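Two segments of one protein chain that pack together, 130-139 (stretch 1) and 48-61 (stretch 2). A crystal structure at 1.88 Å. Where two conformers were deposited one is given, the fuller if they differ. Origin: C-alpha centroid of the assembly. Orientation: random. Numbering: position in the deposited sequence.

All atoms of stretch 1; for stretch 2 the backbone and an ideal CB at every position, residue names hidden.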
# COMPACT_ATOMS: atom_id res chain seq x y z
N GLY A 130 0.70 10.73 5.54
CA GLY A 130 -0.70 10.37 5.80
C GLY A 130 -1.46 10.44 4.50
O GLY A 130 -1.11 11.25 3.62
N TYR A 131 -2.53 9.65 4.36
CA TYR A 131 -3.35 9.74 3.14
C TYR A 131 -3.83 11.19 2.86
O TYR A 131 -4.01 11.58 1.71
CB TYR A 131 -4.57 8.77 3.21
CG TYR A 131 -5.73 9.38 3.98
CD1 TYR A 131 -6.65 10.22 3.35
CD2 TYR A 131 -5.86 9.18 5.35
CE1 TYR A 131 -7.66 10.81 4.04
CE2 TYR A 131 -6.89 9.76 6.07
CZ TYR A 131 -7.78 10.58 5.40
OH TYR A 131 -8.80 11.17 6.10
N GLU A 132 -4.01 12.00 3.91
CA GLU A 132 -4.57 13.32 3.73
C GLU A 132 -3.56 14.26 3.08
O GLU A 132 -3.93 15.34 2.65
CB GLU A 132 -5.13 13.91 5.04
CG GLU A 132 -4.12 14.38 6.02
CD GLU A 132 -3.59 13.26 6.93
OE1 GLU A 132 -3.72 12.05 6.60
OE2 GLU A 132 -3.04 13.62 8.00
N ASN A 133 -2.29 13.84 3.01
CA ASN A 133 -1.25 14.62 2.34
C ASN A 133 -0.89 14.16 0.93
O ASN A 133 -0.05 14.76 0.26
CB ASN A 133 -0.00 14.71 3.24
CG ASN A 133 -0.27 15.48 4.52
OD1 ASN A 133 0.05 15.03 5.61
ND2 ASN A 133 -0.93 16.62 4.39
N LEU A 134 -1.55 13.11 0.46
CA LEU A 134 -1.28 12.57 -0.88
C LEU A 134 -1.48 13.52 -2.08
O LEU A 134 -0.63 13.56 -2.99
CB LEU A 134 -2.13 11.31 -1.12
CG LEU A 134 -1.66 10.00 -0.53
CD1 LEU A 134 -2.79 9.02 -0.74
CD2 LEU A 134 -0.40 9.51 -1.25
N ASP A 135 -2.59 14.27 -2.09
CA ASP A 135 -2.89 15.12 -3.24
C ASP A 135 -1.79 16.14 -3.37
O ASP A 135 -1.23 16.34 -4.46
CB ASP A 135 -4.23 15.86 -3.08
CG ASP A 135 -5.42 15.02 -3.51
OD1 ASP A 135 -5.24 14.00 -4.21
OD2 ASP A 135 -6.55 15.41 -3.17
N ASP A 136 -1.44 16.77 -2.25
CA ASP A 136 -0.39 17.75 -2.29
C ASP A 136 0.97 17.20 -2.58
O ASP A 136 1.74 17.82 -3.30
CB ASP A 136 -0.37 18.60 -1.06
CG ASP A 136 -0.91 19.91 -1.36
OD1 ASP A 136 -2.16 20.05 -1.40
OD2 ASP A 136 -0.06 20.77 -1.68
N PHE A 137 1.26 16.04 -2.01
CA PHE A 137 2.50 15.39 -2.33
C PHE A 137 2.60 15.13 -3.86
O PHE A 137 3.62 15.46 -4.45
CB PHE A 137 2.72 14.07 -1.58
CG PHE A 137 3.85 13.29 -2.18
CD1 PHE A 137 5.18 13.63 -1.87
CD2 PHE A 137 3.59 12.31 -3.15
CE1 PHE A 137 6.26 12.96 -2.49
CE2 PHE A 137 4.64 11.64 -3.78
CZ PHE A 137 5.97 11.96 -3.49
N LEU A 138 1.56 14.56 -4.48
CA LEU A 138 1.65 14.28 -5.94
C LEU A 138 1.82 15.55 -6.78
O LEU A 138 2.59 15.55 -7.77
CB LEU A 138 0.49 13.42 -6.46
CG LEU A 138 0.54 11.99 -5.91
CD1 LEU A 138 -0.76 11.30 -6.14
CD2 LEU A 138 1.71 11.22 -6.57
N VAL A 139 1.13 16.63 -6.41
CA VAL A 139 1.31 17.91 -7.14
C VAL A 139 2.75 18.36 -7.10
O VAL A 139 3.33 18.66 -8.15
CB VAL A 139 0.38 19.05 -6.67
CG1 VAL A 139 0.69 20.31 -7.47
CG2 VAL A 139 -1.07 18.68 -6.88
N UNK A 48 -9.99 4.55 10.48
CA UNK A 48 -10.30 5.59 9.49
C UNK A 48 -9.47 5.67 8.23
O UNK A 48 -10.02 5.95 7.16
CB UNK A 48 -10.20 6.95 10.18
N UNK A 49 -8.17 5.43 8.34
CA UNK A 49 -7.25 5.63 7.23
C UNK A 49 -7.61 4.72 6.07
O UNK A 49 -7.60 5.15 4.90
CB UNK A 49 -5.81 5.38 7.67
N UNK A 50 -7.94 3.46 6.39
CA UNK A 50 -8.18 2.48 5.32
C UNK A 50 -9.35 2.89 4.38
O UNK A 50 -9.14 3.00 3.15
CB UNK A 50 -8.47 1.11 5.94
N UNK A 51 -10.56 3.13 4.93
CA UNK A 51 -11.65 3.45 4.01
C UNK A 51 -11.49 4.84 3.38
O UNK A 51 -11.96 5.05 2.26
CB UNK A 51 -12.99 3.37 4.74
N UNK A 52 -10.88 5.77 4.09
CA UNK A 52 -10.65 7.08 3.52
C UNK A 52 -9.65 7.04 2.35
O UNK A 52 -9.81 7.77 1.38
CB UNK A 52 -10.15 8.03 4.61
N UNK A 53 -8.61 6.22 2.48
CA UNK A 53 -7.67 6.00 1.38
C UNK A 53 -8.44 5.36 0.22
O UNK A 53 -8.18 5.67 -0.94
CB UNK A 53 -6.50 5.12 1.82
N UNK A 54 -9.37 4.47 0.54
CA UNK A 54 -10.15 3.81 -0.52
C UNK A 54 -10.98 4.84 -1.27
O UNK A 54 -10.99 4.84 -2.50
CB UNK A 54 -11.06 2.72 0.06
N UNK A 55 -11.65 5.74 -0.54
CA UNK A 55 -12.41 6.81 -1.15
C UNK A 55 -11.53 7.67 -2.02
O UNK A 55 -11.92 8.02 -3.13
CB UNK A 55 -13.09 7.66 -0.08
N UNK A 56 -10.35 8.03 -1.50
CA UNK A 56 -9.36 8.81 -2.26
C UNK A 56 -8.95 8.07 -3.56
O UNK A 56 -8.87 8.68 -4.62
CB UNK A 56 -8.13 9.08 -1.39
N UNK A 57 -8.68 6.77 -3.43
CA UNK A 57 -8.27 5.93 -4.54
C UNK A 57 -9.36 5.87 -5.62
O UNK A 57 -9.07 5.98 -6.83
CB UNK A 57 -7.94 4.52 -4.04
N UNK A 58 -10.62 5.71 -5.21
CA UNK A 58 -11.70 5.70 -6.17
C UNK A 58 -11.67 6.98 -7.01
O UNK A 58 -11.93 6.92 -8.22
CB UNK A 58 -13.05 5.55 -5.46
N UNK A 59 -11.35 8.12 -6.39
CA UNK A 59 -11.35 9.43 -7.07
C UNK A 59 -10.11 9.68 -7.94
O UNK A 59 -10.13 10.51 -8.85
CB UNK A 59 -11.46 10.54 -6.03
N UNK A 60 -9.02 8.98 -7.63
CA UNK A 60 -7.74 9.27 -8.25
C UNK A 60 -7.17 8.14 -9.09
O UNK A 60 -6.15 8.31 -9.76
CB UNK A 60 -6.73 9.64 -7.16
N UNK A 61 -7.82 6.97 -9.09
CA UNK A 61 -7.17 5.82 -9.66
C UNK A 61 -7.04 5.93 -11.16
O UNK A 61 -6.15 5.31 -11.74
CB UNK A 61 -7.93 4.55 -9.29

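Stretch 1 presents a tyrosine ring at Tyr131, two leucines at Leu134 and Leu138 on its helix, and the carboxylate of Asp135; the axes of the two helices run at 44° and come no closer than 12.8 Å.

Position 48 points its CB sideways, with nothing of stretch 1 within 5.5 Å, so many residues would suit; it is Gln48. At 49 the ideal CB points sideways and lies 4.5 Å from Tyr131 CD2, which leaves room for almost any chain skirting the ring. Glu49 CG is 4.4 Å from Tyr131 CD2, while the carboxylate leads away.

Positions 50 and 51 meet nothing of stretch 1 and are little constrained from this side; they are Thr50 and Pro51.

At 52 the CB points toward stretch 1, and its ideal position is 3.6 Å from Tyr131 CZ. Any residue with a methylene there could cover the ring, provided the rest of a long chain turns aside. Lys52 does this: its CB sits over one face, 3.9 Å from the centroid of the Tyr131 ring, in a CH-pi contact, and its end leads away.

Position 53 starts sideways, its ideal CB 4.4 Å from Tyr131 CB, with the methyls of Leu134 further along. Leucine, isoleucine or methionine would suit this apolar surface. Leu53, with chi1 t, brings CD1 to 3.9 Å from Tyr131 CB and 3.6 Å from Leu134 CD1.

Positions 54 and 55 are out of reach; they are Tyr54 and Asp55.

Position 56 points toward stretch 1, yet its ideal CB is still 5.1 Å from Tyr131 CD1 and 5.4 Å from Leu134 CD1. Such space calls for a large side chain, apolar against the leucines but ideally carrying a donor for Asp135. Trp56 meets both demands. Leu134 CD1 lies almost on the ring normal, 3.7 Å from the centroid of the Trp56 six-membered ring, and Leu138 CD1 approaches the edge, 4.0 Å from Trp56 CZ2. Trp56 NE1 donates a hydrogen bond to Asp135 OD1 (2.8 Å, 160°).

Positions 57, 58 and 59 make no contact and hold Trp57, Leu58 and Lys59.

At 60 the CB again points toward stretch 1, 5.5 Å from Asp135 OD1, favouring a polar or basic residue. Asn60 ND2 donates to Trp56 O (2.7 Å) and to a water (2.8 Å from ND2 to its oxygen), which in turn donates to Asp135 OD2 (3.0 Å from the water oxygen). Position 61, out of reach, is Arg61.

Stretch 2 48-61: QETPKLYDWWLKNR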
# COMPACT_ATOMS: atom_id res chain seq x y z
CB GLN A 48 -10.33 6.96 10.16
CG GLN A 48 -11.46 7.03 11.15
CD GLN A 48 -12.81 7.13 10.46
OE1 GLN A 48 -13.61 6.18 10.47
NE2 GLN A 48 -13.08 8.28 9.86
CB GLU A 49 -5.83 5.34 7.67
CG GLU A 49 -5.30 6.33 8.68
CD GLU A 49 -5.42 5.86 10.11
OE1 GLU A 49 -6.24 4.94 10.38
OE2 GLU A 49 -4.70 6.42 10.96
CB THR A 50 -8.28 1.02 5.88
OG1 THR A 50 -7.07 0.72 6.59
CG2 THR A 50 -8.46 -0.02 4.74
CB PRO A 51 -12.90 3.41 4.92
CG PRO A 51 -12.35 3.65 6.32
CD PRO A 51 -11.06 2.88 6.29
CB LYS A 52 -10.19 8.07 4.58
CG LYS A 52 -11.36 8.55 5.45
CD LYS A 52 -10.89 9.52 6.52
CE LYS A 52 -12.05 10.17 7.26
NZ LYS A 52 -12.74 11.20 6.41
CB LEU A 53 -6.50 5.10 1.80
CG LEU A 53 -5.45 4.87 0.70
CD1 LEU A 53 -4.81 6.21 0.22
CD2 LEU A 53 -4.38 3.86 1.14
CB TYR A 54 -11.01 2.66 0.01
CG TYR A 54 -11.60 1.80 -1.10
CD1 TYR A 54 -10.85 0.75 -1.65
CD2 TYR A 54 -12.87 2.06 -1.60
CE1 TYR A 54 -11.39 -0.05 -2.70
CE2 TYR A 54 -13.41 1.28 -2.61
CZ TYR A 54 -12.65 0.21 -3.16
OH TYR A 54 -13.17 -0.56 -4.15
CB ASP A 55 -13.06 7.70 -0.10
CG ASP A 55 -14.13 7.00 0.69
OD1 ASP A 55 -14.74 6.01 0.22
OD2 ASP A 55 -14.38 7.49 1.81
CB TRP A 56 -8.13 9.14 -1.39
CG TRP A 56 -7.03 9.84 -2.17
CD1 TRP A 56 -6.83 11.20 -2.30
CD2 TRP A 56 -6.00 9.21 -2.95
NE1 TRP A 56 -5.75 11.44 -3.11
CE2 TRP A 56 -5.23 10.25 -3.54
CE3 TRP A 56 -5.67 7.86 -3.23
CZ2 TRP A 56 -4.12 9.98 -4.36
CZ3 TRP A 56 -4.57 7.60 -4.07
CH2 TRP A 56 -3.82 8.67 -4.62
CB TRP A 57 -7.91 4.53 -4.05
CG TRP A 57 -7.60 3.59 -5.18
CD1 TRP A 57 -6.47 3.59 -5.96
CD2 TRP A 57 -8.41 2.51 -5.64
NE1 TRP A 57 -6.56 2.58 -6.93
CE2 TRP A 57 -7.73 1.90 -6.73
CE3 TRP A 57 -9.64 1.99 -5.24
CZ2 TRP A 57 -8.25 0.80 -7.41
CZ3 TRP A 57 -10.19 0.92 -5.96
CH2 TRP A 57 -9.48 0.33 -7.02
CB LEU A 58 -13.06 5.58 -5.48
CG LEU A 58 -13.39 4.23 -4.87
CD1 LEU A 58 -14.72 4.33 -4.13
CD2 LEU A 58 -13.49 3.14 -5.97
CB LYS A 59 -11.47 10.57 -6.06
CG LYS A 59 -12.85 10.74 -5.53
CD LYS A 59 -12.83 11.53 -4.23
CE LYS A 59 -14.23 11.53 -3.59
NZ LYS A 59 -14.15 11.15 -2.13
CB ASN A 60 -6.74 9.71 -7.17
CG ASN A 60 -7.08 11.06 -6.58
OD1 ASN A 60 -6.68 12.09 -7.10
ND2 ASN A 60 -7.83 11.06 -5.49
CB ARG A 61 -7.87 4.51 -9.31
CG ARG A 61 -9.29 4.41 -9.79
CD ARG A 61 -9.93 3.13 -9.32
NE ARG A 61 -11.26 3.00 -9.86
CZ ARG A 61 -11.59 2.16 -10.82
NH1 ARG A 61 -12.83 2.12 -11.26
NH2 ARG A 61 -10.68 1.34 -11.32
O HOH W 1 -8.53 13.57 -4.37
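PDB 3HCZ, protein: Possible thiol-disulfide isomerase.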